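Local coordinates for probable glutamine-binding lipoprotein GlnH (GLNBP) (Mycobacterium tuberculosis, PDB 6H1U) that binds acidic amino acids, L-glutamate and here aspartate, and probably serves as the extracellular solute-binding lipoprotein of a transport system, at residues 99-104 against 116-121; 105-110 against 120-125; 126-131 against 169-174; 207-212 against 233-238. All coordinates share one frame; numbering follows the deposited sequence.

Contact 1: residues 99-104 against 116-121. With ASP (aspartic acid), chain B.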
# COMPACT_ATOMS: atom_id res chain seq x y z
N ARG A 99 4.37 -13.30 -6.23
CA ARG A 99 3.07 -13.95 -6.21
C ARG A 99 2.02 -12.86 -6.35
O ARG A 99 1.96 -11.95 -5.52
CB ARG A 99 2.83 -14.75 -4.93
CG ARG A 99 1.50 -15.52 -5.03
CD ARG A 99 1.12 -16.22 -3.73
NE ARG A 99 2.06 -17.28 -3.37
CZ ARG A 99 1.96 -18.55 -3.74
NH1 ARG A 99 0.97 -18.95 -4.52
NH2 ARG A 99 2.87 -19.42 -3.32
N ILE A 100 1.21 -12.95 -7.40
CA ILE A 100 0.22 -11.91 -7.68
C ILE A 100 -0.94 -12.04 -6.71
O ILE A 100 -1.59 -13.10 -6.64
CB ILE A 100 -0.26 -12.01 -9.13
CG1 ILE A 100 0.94 -11.96 -10.08
CG2 ILE A 100 -1.24 -10.87 -9.44
CD1 ILE A 100 1.83 -10.76 -9.86
N LEU A 101 -1.22 -10.97 -5.97
CA LEU A 101 -2.23 -10.94 -4.92
C LEU A 101 -3.08 -9.69 -5.09
O LEU A 101 -2.58 -8.64 -5.49
CB LEU A 101 -1.61 -10.87 -3.51
CG LEU A 101 -0.56 -11.86 -3.02
CD1 LEU A 101 -0.09 -11.46 -1.65
CD2 LEU A 101 -1.17 -13.26 -2.99
N SER A 102 -4.37 -9.81 -4.74
CA SER A 102 -5.19 -8.62 -4.60
C SER A 102 -5.02 -7.99 -3.22
O SER A 102 -4.46 -8.60 -2.30
CB SER A 102 -6.66 -8.96 -4.82
OG SER A 102 -7.13 -9.77 -3.76
N ALA A 103 -5.55 -6.77 -3.06
CA ALA A 103 -5.54 -6.13 -1.75
C ALA A 103 -6.20 -7.00 -0.69
O ALA A 103 -5.75 -7.07 0.46
CB ALA A 103 -6.25 -4.77 -1.83
N ALA A 104 -7.27 -7.69 -1.06
CA ALA A 104 -8.01 -8.52 -0.12
C ALA A 104 -7.30 -9.80 0.25
O ALA A 104 -7.76 -10.50 1.16
CB ALA A 104 -9.40 -8.84 -0.70
N ASP A 116 7.04 -14.71 1.39
CA ASP A 116 7.91 -14.29 2.50
C ASP A 116 7.48 -12.93 3.04
O ASP A 116 7.42 -12.71 4.25
CB ASP A 116 9.36 -14.22 2.02
CG ASP A 116 9.92 -15.57 1.62
OD1 ASP A 116 9.82 -16.53 2.42
OD2 ASP A 116 10.48 -15.67 0.50
N ILE A 117 7.20 -11.99 2.13
CA ILE A 117 6.80 -10.63 2.49
C ILE A 117 5.74 -10.16 1.52
O ILE A 117 5.70 -10.60 0.36
CB ILE A 117 7.99 -9.64 2.49
CG1 ILE A 117 8.56 -9.47 1.07
CG2 ILE A 117 9.08 -10.06 3.48
CD1 ILE A 117 9.76 -8.51 1.03
N VAL A 118 4.89 -9.25 1.99
CA VAL A 118 4.00 -8.47 1.14
C VAL A 118 4.54 -7.05 1.09
O VAL A 118 4.73 -6.41 2.14
CB VAL A 118 2.55 -8.50 1.65
CG1 VAL A 118 1.68 -7.46 0.90
CG2 VAL A 118 1.96 -9.89 1.50
N VAL A 119 4.81 -6.55 -0.11
CA VAL A 119 5.15 -5.14 -0.31
C VAL A 119 4.11 -4.62 -1.30
O VAL A 119 4.29 -4.68 -2.52
CB VAL A 119 6.57 -4.93 -0.82
CG1 VAL A 119 6.97 -3.46 -0.67
CG2 VAL A 119 7.57 -5.82 -0.03
N LYS A 120 2.97 -4.18 -0.76
CA LYS A 120 1.82 -3.80 -1.59
C LYS A 120 1.02 -2.76 -0.80
O LYS A 120 -0.03 -3.07 -0.24
CB LYS A 120 0.96 -5.00 -1.98
CG LYS A 120 0.01 -4.68 -3.13
CD LYS A 120 -1.00 -5.79 -3.35
CE LYS A 120 -1.82 -5.51 -4.60
NZ LYS A 120 -2.22 -4.08 -4.70
N THR A 121 1.56 -1.53 -0.76
CA THR A 121 0.98 -0.35 -0.11
C THR A 121 0.22 -0.71 1.16
O THR A 121 -0.92 -0.27 1.35
CB THR A 121 0.07 0.43 -1.09
OG1 THR A 121 -1.01 -0.40 -1.56
CG2 THR A 121 0.86 0.91 -2.30
N ASP B . -2.95 1.40 1.95
CA ASP B . -4.36 1.03 1.98
C ASP B . -4.53 -0.35 2.60
O ASP B . -5.61 -0.94 2.51
CB ASP B . -4.97 1.07 0.56
CG ASP B . -4.42 -0.02 -0.34
OD1 ASP B . -5.00 -0.24 -1.42
OD2 ASP B . -3.41 -0.65 0.01
OXT ASP B . -3.57 -0.86 3.18
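Lys120 runs alongside the turn that follows strand 96-100 and meets it with the aliphatic end of its side chain. Lys120 CE lies 3.3 Å from Leu101 O. The chain is extended as far as CE and bends only at its last torsion (chi4 -42°), which turns NZ aside. There NZ forms a salt bridge with Asp58, so the ammonium group of this buried lysine has a charged partner. The tighter part of the contact is therefore methylene against carbonyl, and no hydrogen bond joins the two segments. A second, looser touch is apolar. The side chains of Leu101 and Val118 cross obliquely, with Leu101 CD1 4.1 Å from Val118 CG2. The outer edge is thinner still: Ser102, partly exposed, turns its CB away from 116-121, and Ser102 C comes no nearer than 4.3 Å to Lys120 CE.

At the far end of 116-121, Thr121, which also binds L-glutamate, holds the bound aspartate. The ligand N donates to Thr121 O at 2.7 Å. Thr121 OG1 donates to the ligand OD2 at 2.9 Å, and chi1 of 60° sets OG1 between the backbone N and the carbonyl carbon.

Strand 96-100, helix 106-111 and strand 117-118 form a beta-alpha-beta crossover, with strand 53-57 between the two strands and parallel to both. Helix 106-111 covers Leu101 through Ala109 and Val118 through Leu110. Strand 232-240 runs antiparallel beside 117-118.

Contact 2: residues 105-110 against 120-125. With ASP (aspartic acid), chain B.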
# COMPACT_ATOMS: atom_id res chain seq x y z
N GLU A 105 -6.19 -10.14 -0.42
CA GLU A 105 -5.45 -11.36 -0.18
C GLU A 105 -4.13 -11.14 0.54
O GLU A 105 -3.37 -12.11 0.74
CB GLU A 105 -5.18 -12.08 -1.51
CG GLU A 105 -6.46 -12.59 -2.19
CD GLU A 105 -6.27 -12.96 -3.65
OE1 GLU A 105 -5.28 -12.52 -4.27
OE2 GLU A 105 -7.14 -13.68 -4.19
N ARG A 106 -3.81 -9.91 0.93
CA ARG A 106 -2.49 -9.64 1.50
C ARG A 106 -2.32 -10.35 2.84
O ARG A 106 -1.26 -10.92 3.11
CB ARG A 106 -2.29 -8.13 1.67
CG ARG A 106 -2.13 -7.40 0.34
CD ARG A 106 -2.06 -5.90 0.55
NE ARG A 106 -3.36 -5.35 0.96
CZ ARG A 106 -3.60 -4.05 1.12
NH1 ARG A 106 -2.62 -3.16 0.95
NH2 ARG A 106 -4.82 -3.64 1.46
N VAL A 107 -3.35 -10.30 3.69
CA VAL A 107 -3.23 -10.93 5.00
C VAL A 107 -3.24 -12.45 4.87
O VAL A 107 -2.43 -13.14 5.51
CB VAL A 107 -4.36 -10.44 5.93
CG1 VAL A 107 -4.50 -11.35 7.15
CG2 VAL A 107 -4.09 -9.00 6.36
N THR A 108 -4.14 -13.00 4.05
CA THR A 108 -4.25 -14.46 3.99
C THR A 108 -2.99 -15.08 3.39
O THR A 108 -2.56 -16.15 3.82
CB THR A 108 -5.49 -14.89 3.20
OG1 THR A 108 -5.47 -14.30 1.90
CG2 THR A 108 -6.74 -14.44 3.93
N ALA A 109 -2.37 -14.43 2.41
CA ALA A 109 -1.13 -14.96 1.84
C ALA A 109 -0.04 -15.07 2.90
O ALA A 109 0.77 -16.00 2.87
CB ALA A 109 -0.64 -14.08 0.69
N LEU A 110 -0.00 -14.12 3.82
CA LEU A 110 0.96 -14.17 4.91
C LEU A 110 0.58 -15.22 5.94
O LEU A 110 1.44 -15.98 6.42
CB LEU A 110 1.07 -12.79 5.56
CG LEU A 110 1.73 -11.74 4.67
CD1 LEU A 110 1.53 -10.34 5.24
CD2 LEU A 110 3.20 -12.06 4.49
N LYS A 120 2.97 -4.18 -0.76
CA LYS A 120 1.82 -3.80 -1.59
C LYS A 120 1.02 -2.76 -0.80
O LYS A 120 -0.03 -3.07 -0.24
CB LYS A 120 0.96 -5.00 -1.98
CG LYS A 120 0.01 -4.68 -3.13
CD LYS A 120 -1.00 -5.79 -3.35
CE LYS A 120 -1.82 -5.51 -4.60
NZ LYS A 120 -2.22 -4.08 -4.70
N THR A 121 1.56 -1.53 -0.76
CA THR A 121 0.98 -0.35 -0.11
C THR A 121 0.22 -0.71 1.16
O THR A 121 -0.92 -0.27 1.35
CB THR A 121 0.07 0.43 -1.09
OG1 THR A 121 -1.01 -0.40 -1.56
CG2 THR A 121 0.86 0.91 -2.30
N MET A 122 0.82 -1.49 2.05
CA MET A 122 0.04 -2.15 3.10
C MET A 122 0.07 -1.32 4.38
O MET A 122 1.05 -1.31 5.12
CB MET A 122 0.56 -3.57 3.33
CG MET A 122 -0.41 -4.42 4.12
SD MET A 122 0.15 -6.13 4.20
CE MET A 122 -1.21 -6.88 5.09
N SER A 123 -1.04 -0.62 4.65
CA SER A 123 -1.13 0.20 5.85
C SER A 123 -1.05 -0.66 7.10
O SER A 123 -1.71 -1.70 7.19
CB SER A 123 -2.43 0.99 5.86
OG SER A 123 -2.42 1.90 4.79
N ILE A 124 -0.24 -0.21 8.05
CA ILE A 124 -0.08 -0.86 9.35
C ILE A 124 -1.22 -0.42 10.25
O ILE A 124 -1.35 0.77 10.56
CB ILE A 124 1.28 -0.50 9.97
CG1 ILE A 124 2.43 -0.85 9.03
CG2 ILE A 124 1.47 -1.19 11.32
CD1 ILE A 124 3.69 0.01 9.31
N THR A 125 -2.03 -1.38 10.70
CA THR A 125 -3.16 -1.08 11.57
C THR A 125 -3.17 -2.04 12.75
O THR A 125 -2.62 -3.14 12.70
CB THR A 125 -4.51 -1.19 10.86
OG1 THR A 125 -4.75 -2.55 10.51
CG2 THR A 125 -4.52 -0.34 9.59
N ASP B . -2.95 1.40 1.95
CA ASP B . -4.36 1.03 1.98
C ASP B . -4.53 -0.35 2.60
O ASP B . -5.61 -0.94 2.51
CB ASP B . -4.97 1.07 0.56
CG ASP B . -4.42 -0.02 -0.34
OD1 ASP B . -5.00 -0.24 -1.42
OD2 ASP B . -3.41 -0.65 0.01
OXT ASP B . -3.57 -0.86 3.18
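Arg106 lays its side chain across Lys120 at about a right angle, with Arg106 CD 4.0 Å from Lys120 CB. The guanidinium then meets the backbone edge-on. Arg106 NH1 donates to Lys120 O at 2.9 Å, nearly in line with the carbonyl bond and close to the guanidinium plane. A weak bond from NH1 to Thr121 O adds to this. The bend at chi3 (-71°) turns the group toward the bound aspartate. Arg106 NH1 bonds the ligand OD2 at 2.8 Å, and Arg106 NH2 bonds the ligand O at 3.0 Å with an N-H...O angle of 159°. One arginine thus reads both carboxylates of the ligand, and the bonds from NH1 to Lys120 O and from NE to Ala103 O probably fix its rotation.

Ser123, like Arg106 an L-glutamate-binding residue, adds two bonds to the same ligand. Ser123 N donates to OXT at 2.9 Å, and its OG accepts from the ligand N.

The apolar half is made by Met122. Its extended side chain reaches the helix, where Met122 CE lies 3.8 Å from Val107 CG2 and is also near Arg106 CB. Leu110 CD1 is farther off, 4.4 Å from Met122 CE.

Helix 106-111 packs on Val118 of strand 117-118 and on Val132 of strand 132-134. The 120-125 loop runs beside strand 232-240, bonded through Met122 to Gly236 and through Ile124 to Pro234.

Contact 3: residues 126-131 against 169-174. With ASP (aspartic acid), chain B.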
# COMPACT_ATOMS: atom_id res chain seq x y z
N CYS A 126 -3.84 -1.60 13.82
CA CYS A 126 -4.05 -2.46 14.99
C CYS A 126 -4.79 -3.73 14.62
O CYS A 126 -4.46 -4.81 15.12
CB CYS A 126 -4.82 -1.68 16.05
SG CYS A 126 -3.85 -0.33 16.66
N GLU A 127 -5.81 -3.61 13.77
CA GLU A 127 -6.58 -4.77 13.37
C GLU A 127 -5.71 -5.77 12.62
O GLU A 127 -5.79 -6.98 12.87
CB GLU A 127 -7.76 -4.32 12.50
CG GLU A 127 -8.78 -3.43 13.23
CD GLU A 127 -8.55 -1.92 13.06
OE1 GLU A 127 -7.40 -1.48 12.83
OE2 GLU A 127 -9.54 -1.16 13.17
N ARG A 128 -4.87 -5.28 11.71
CA ARG A 128 -4.04 -6.19 10.94
C ARG A 128 -2.93 -6.79 11.78
O ARG A 128 -2.50 -7.92 11.52
CB ARG A 128 -3.46 -5.47 9.72
CG ARG A 128 -4.52 -5.23 8.66
CD ARG A 128 -3.98 -4.34 7.56
NE ARG A 128 -5.00 -4.13 6.53
CZ ARG A 128 -4.85 -3.34 5.47
NH1 ARG A 128 -3.71 -2.67 5.31
NH2 ARG A 128 -5.83 -3.20 4.59
N ARG A 129 -2.45 -6.06 12.80
CA ARG A 129 -1.39 -6.59 13.65
C ARG A 129 -1.86 -7.75 14.52
O ARG A 129 -1.01 -8.46 15.08
CB ARG A 129 -0.82 -5.49 14.54
CG ARG A 129 0.31 -4.71 13.86
CD ARG A 129 1.22 -4.08 14.88
NE ARG A 129 2.47 -3.59 14.30
CZ ARG A 129 3.53 -4.35 14.04
NH1 ARG A 129 3.49 -5.65 14.31
NH2 ARG A 129 4.62 -3.81 13.52
N LYS A 130 -3.17 -7.97 14.65
CA LYS A 130 -3.60 -9.18 15.32
C LYS A 130 -3.37 -10.42 14.46
O LYS A 130 -3.39 -11.53 14.99
CB LYS A 130 -5.08 -9.09 15.69
CG LYS A 130 -5.44 -7.84 16.48
CD LYS A 130 -6.92 -7.80 16.92
CE LYS A 130 -7.79 -8.72 16.07
NZ LYS A 130 -7.70 -8.35 14.61
N LEU A 131 -3.15 -10.23 13.16
CA LEU A 131 -3.08 -11.33 12.21
C LEU A 131 -1.73 -11.48 11.52
O LEU A 131 -1.36 -12.60 11.18
CB LEU A 131 -4.15 -11.14 11.13
CG LEU A 131 -5.58 -10.97 11.67
CD1 LEU A 131 -6.54 -10.77 10.51
CD2 LEU A 131 -6.00 -12.16 12.52
N GLY A 169 -11.05 -5.05 0.56
CA GLY A 169 -9.90 -5.42 1.36
C GLY A 169 -8.97 -4.28 1.71
O GLY A 169 -7.80 -4.53 2.02
N THR A 170 -9.44 -3.04 1.67
CA THR A 170 -8.59 -1.89 1.93
C THR A 170 -9.08 -1.10 3.14
O THR A 170 -10.26 -1.15 3.50
CB THR A 170 -8.51 -0.94 0.72
OG1 THR A 170 -9.82 -0.43 0.42
CG2 THR A 170 -7.94 -1.67 -0.50
N THR A 171 -8.14 -0.39 3.78
CA THR A 171 -8.50 0.55 4.84
C THR A 171 -9.39 1.66 4.32
O THR A 171 -10.12 2.28 5.10
CB THR A 171 -7.24 1.20 5.44
OG1 THR A 171 -6.51 1.85 4.39
CG2 THR A 171 -6.36 0.16 6.15
N SER A 172 -9.32 1.92 3.02
CA SER A 172 -10.06 3.03 2.43
C SER A 172 -11.55 2.86 2.63
O SER A 172 -12.27 3.85 2.83
CB SER A 172 -9.72 3.12 0.95
OG SER A 172 -8.31 3.07 0.78
N LEU A 173 -12.04 1.61 2.60
CA LEU A 173 -13.46 1.34 2.78
C LEU A 173 -13.95 1.77 4.16
O LEU A 173 -15.00 2.42 4.28
CB LEU A 173 -13.75 -0.15 2.56
CG LEU A 173 -15.17 -0.57 2.95
CD1 LEU A 173 -16.19 0.24 2.14
CD2 LEU A 173 -15.38 -2.06 2.76
N ARG A 174 -13.21 1.40 5.21
CA ARG A 174 -13.59 1.76 6.57
C ARG A 174 -13.83 3.26 6.70
O ARG A 174 -14.82 3.70 7.28
CB ARG A 174 -12.50 1.30 7.54
CG ARG A 174 -12.86 1.36 9.02
CD ARG A 174 -12.00 0.37 9.82
NE ARG A 174 -10.58 0.73 9.90
CZ ARG A 174 -9.61 0.24 9.13
NH1 ARG A 174 -8.36 0.64 9.31
NH2 ARG A 174 -9.87 -0.65 8.17
N ASP B . -2.95 1.40 1.95
CA ASP B . -4.36 1.03 1.98
C ASP B . -4.53 -0.35 2.60
O ASP B . -5.61 -0.94 2.51
CB ASP B . -4.97 1.07 0.56
CG ASP B . -4.42 -0.02 -0.34
OD1 ASP B . -5.00 -0.24 -1.42
OD2 ASP B . -3.41 -0.65 0.01
OXT ASP B . -3.57 -0.86 3.18
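The carboxylate oxygen O of the bound aspartate is gripped from both segments. Thr171 N donates to it at 2.9 Å, and Arg128 NH2 donates to it at 3.1 Å. Arg128 NH1 takes the other oxygen, OXT, at 2.8 Å in an almost straight bond (172°). The two terminal nitrogens of one guanidinium therefore face the two oxygens of one carboxylate, which lies at the edge of the guanidinium and in its plane. Arg128 can reach this far because its side chain is extended from CG to NE. Its NH1 is also held by Ser123 O.

Thr171 crosses Arg128 at about a right angle. Its CG2 lies over one guanidinium face, 3.7 Å from Arg128 NH2 and offset toward the rim. Its OG1 turns to Gln233 OE1. Next to Thr171, Thr170 CG2 comes within 3.4 Å of the ligand OD1, and its own OG1 bonds Ala167 O.

Farther out, Glu127 and Arg174 reach toward each other from the two segments. Glu127 OE2 stands over a face of the Arg174 guanidinium, 3.9 Å from Arg174 NE. This is a long salt bridge of charge alone, since no N-H points at the oxygen. Arg174 NE is buried with no hydrogen-bond partner in the model. Cys126 ties the short helix 126-129 to Cys25 by a disulfide.

The paired carboxylate bonds suit the alpha-carboxylate of an amino acid, and Arg128 and Thr171 serve L-glutamate as well, consistent with one shared way of holding that group. The positive charge of Arg128, beside that of Arg106, probably stabilises the bound anion.

Contact 4: residues 207-212 against 233-238. With ASP (aspartic acid), chain B.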
# COMPACT_ATOMS: atom_id res chain seq x y z
N SER A 207 -11.77 7.21 -3.54
CA SER A 207 -11.06 7.69 -2.35
C SER A 207 -10.11 6.62 -1.84
O SER A 207 -10.56 5.53 -1.47
CB SER A 207 -12.03 8.12 -1.24
OG SER A 207 -11.29 8.59 -0.12
N THR A 208 -8.81 6.93 -1.83
CA THR A 208 -7.79 6.07 -1.23
C THR A 208 -6.53 6.89 -1.02
O THR A 208 -6.55 8.12 -1.12
CB THR A 208 -7.54 4.81 -2.08
OG1 THR A 208 -6.71 3.88 -1.36
CG2 THR A 208 -6.87 5.13 -3.41
N ASP A 209 -5.43 6.20 -0.69
CA ASP A 209 -4.13 6.82 -0.47
C ASP A 209 -3.78 7.79 -1.58
O ASP A 209 -3.88 7.45 -2.76
CB ASP A 209 -3.03 5.76 -0.42
CG ASP A 209 -3.32 4.62 0.55
OD1 ASP A 209 -4.34 4.61 1.26
OD2 ASP A 209 -2.47 3.71 0.58
N ASP A 210 -3.31 9.00 -1.21
CA ASP A 210 -2.95 9.98 -2.23
C ASP A 210 -1.82 9.48 -3.13
O ASP A 210 -1.74 9.87 -4.30
CB ASP A 210 -2.59 11.33 -1.59
CG ASP A 210 -1.51 11.25 -0.49
OD1 ASP A 210 -1.01 10.17 -0.13
OD2 ASP A 210 -1.17 12.34 0.03
N THR A 211 -0.95 8.62 -2.60
CA THR A 211 0.08 7.96 -3.40
C THR A 211 -0.53 7.13 -4.53
O THR A 211 -0.12 7.23 -5.69
CB THR A 211 0.90 7.06 -2.48
OG1 THR A 211 -0.01 6.32 -1.66
CG2 THR A 211 1.81 7.88 -1.59
N ILE A 212 -1.49 6.26 -4.19
CA ILE A 212 -2.19 5.45 -5.19
C ILE A 212 -2.95 6.34 -6.15
O ILE A 212 -2.93 6.13 -7.37
CB ILE A 212 -3.13 4.45 -4.49
CG1 ILE A 212 -2.30 3.48 -3.62
CG2 ILE A 212 -4.00 3.72 -5.51
CD1 ILE A 212 -3.15 2.46 -2.89
N GLN A 233 -2.02 6.63 6.42
CA GLN A 233 -1.76 5.32 5.81
C GLN A 233 -0.28 5.01 5.88
O GLN A 233 0.47 5.23 4.92
CB GLN A 233 -2.26 5.28 4.36
CG GLN A 233 -3.70 5.77 4.17
CD GLN A 233 -4.72 4.85 4.83
OE1 GLN A 233 -4.50 3.65 4.96
NE2 GLN A 233 -5.87 5.41 5.22
N PRO A 234 0.19 4.49 7.02
CA PRO A 234 1.63 4.21 7.16
C PRO A 234 1.96 2.84 6.60
O PRO A 234 1.55 1.82 7.17
CB PRO A 234 1.84 4.29 8.67
CG PRO A 234 0.52 3.83 9.26
CD PRO A 234 -0.57 4.16 8.23
N TYR A 235 2.70 2.78 5.50
CA TYR A 235 2.97 1.50 4.85
C TYR A 235 4.02 0.70 5.60
O TYR A 235 5.07 1.23 5.97
CB TYR A 235 3.47 1.68 3.43
CG TYR A 235 2.52 2.28 2.44
CD1 TYR A 235 1.20 2.57 2.78
CD2 TYR A 235 2.95 2.58 1.15
CE1 TYR A 235 0.32 3.13 1.84
CE2 TYR A 235 2.08 3.14 0.21
CZ TYR A 235 0.78 3.42 0.57
OH TYR A 235 -0.07 3.97 -0.38
N GLY A 236 3.77 -0.60 5.73
CA GLY A 236 4.77 -1.51 6.24
C GLY A 236 4.90 -2.72 5.33
O GLY A 236 3.99 -3.05 4.57
N VAL A 237 6.07 -3.35 5.40
CA VAL A 237 6.25 -4.66 4.79
C VAL A 237 5.52 -5.69 5.64
O VAL A 237 5.81 -5.84 6.83
CB VAL A 237 7.74 -5.01 4.67
CG1 VAL A 237 7.91 -6.42 4.08
CG2 VAL A 237 8.47 -3.97 3.81
N GLY A 238 4.57 -6.39 5.04
CA GLY A 238 3.82 -7.40 5.77
C GLY A 238 4.58 -8.71 5.84
O GLY A 238 5.19 -9.14 4.87
N ASP B . -2.95 1.40 1.95
CA ASP B . -4.36 1.03 1.98
C ASP B . -4.53 -0.35 2.60
O ASP B . -5.61 -0.94 2.51
CB ASP B . -4.97 1.07 0.56
CG ASP B . -4.42 -0.02 -0.34
OD1 ASP B . -5.00 -0.24 -1.42
OD2 ASP B . -3.41 -0.65 0.01
OXT ASP B . -3.57 -0.86 3.18
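The chain turns a corner at Thr208 and enters helix 210-219, which brings Asp209 opposite the strand residue Gln233, their CA atoms 6.9 Å apart. Asp209 stands just before the helix, but its side chain makes no capping bond and points at the strand instead. Asp209 comes from the helix side and Tyr235 from the strand side. Tyr235 OH donates to Asp209 OD2 at 2.6 Å, and OD2 receives it on its anti lone pair, away from OD1. The oxygen sits at the ring edge and in its plane, while the carboxylate is tilted 37° from the ring.

Thr211 OG1 donates to the same hydroxyl at 2.7 Å. Tyr235 OH thus accepts one bond and gives one. Beside this pair, Ile212 CG1 touches Tyr235 OH, and Ile212 CD1 lies 3.6 Å from OD1 of the bound aspartate.

Gln233 meets Asp209 through carbon. Its CG is 3.2 Å from Asp209 OD1, and the amide and carboxylate planes are only 21° apart. The bend at chi2 (-67°) folds the amide back, and its OE1 accepts from Ser123 OG and Thr171 OG1.

Asp209, another L-glutamate-binding residue, also accepts from the ligand N, at 2.7 Å on OD2, so one buried oxygen takes both a phenol and an amino group. Its negative charge probably favours a protonated ligand amine. Tyr235, itself beside the ligand, probably fixes the Asp209 carboxylate, and Thr211 behind it positions the hydroxyl.

In the fold
All four contacts meet at the bound aspartate and lie within the solute-binding family 3 range. Contacts 1 and 2 are closest, with centres about 6 Å apart, and share Lys120 and Thr121. Contact 3 follows them along the chain, and contact 4 comes last. The centres of contacts 1 and 3 are the farthest apart, at about 14 Å. Contacts 1 and 4 reach one mixed sheet, in which strands 117-118 and 232-240 are neighbours. Contacts 3 and 4 are tied by Thr171 to Gln233 and by Ser172 to Thr208. Residues distant in sequence are thus gathered round one amino-acid site, as in other periplasmic-type binding proteins.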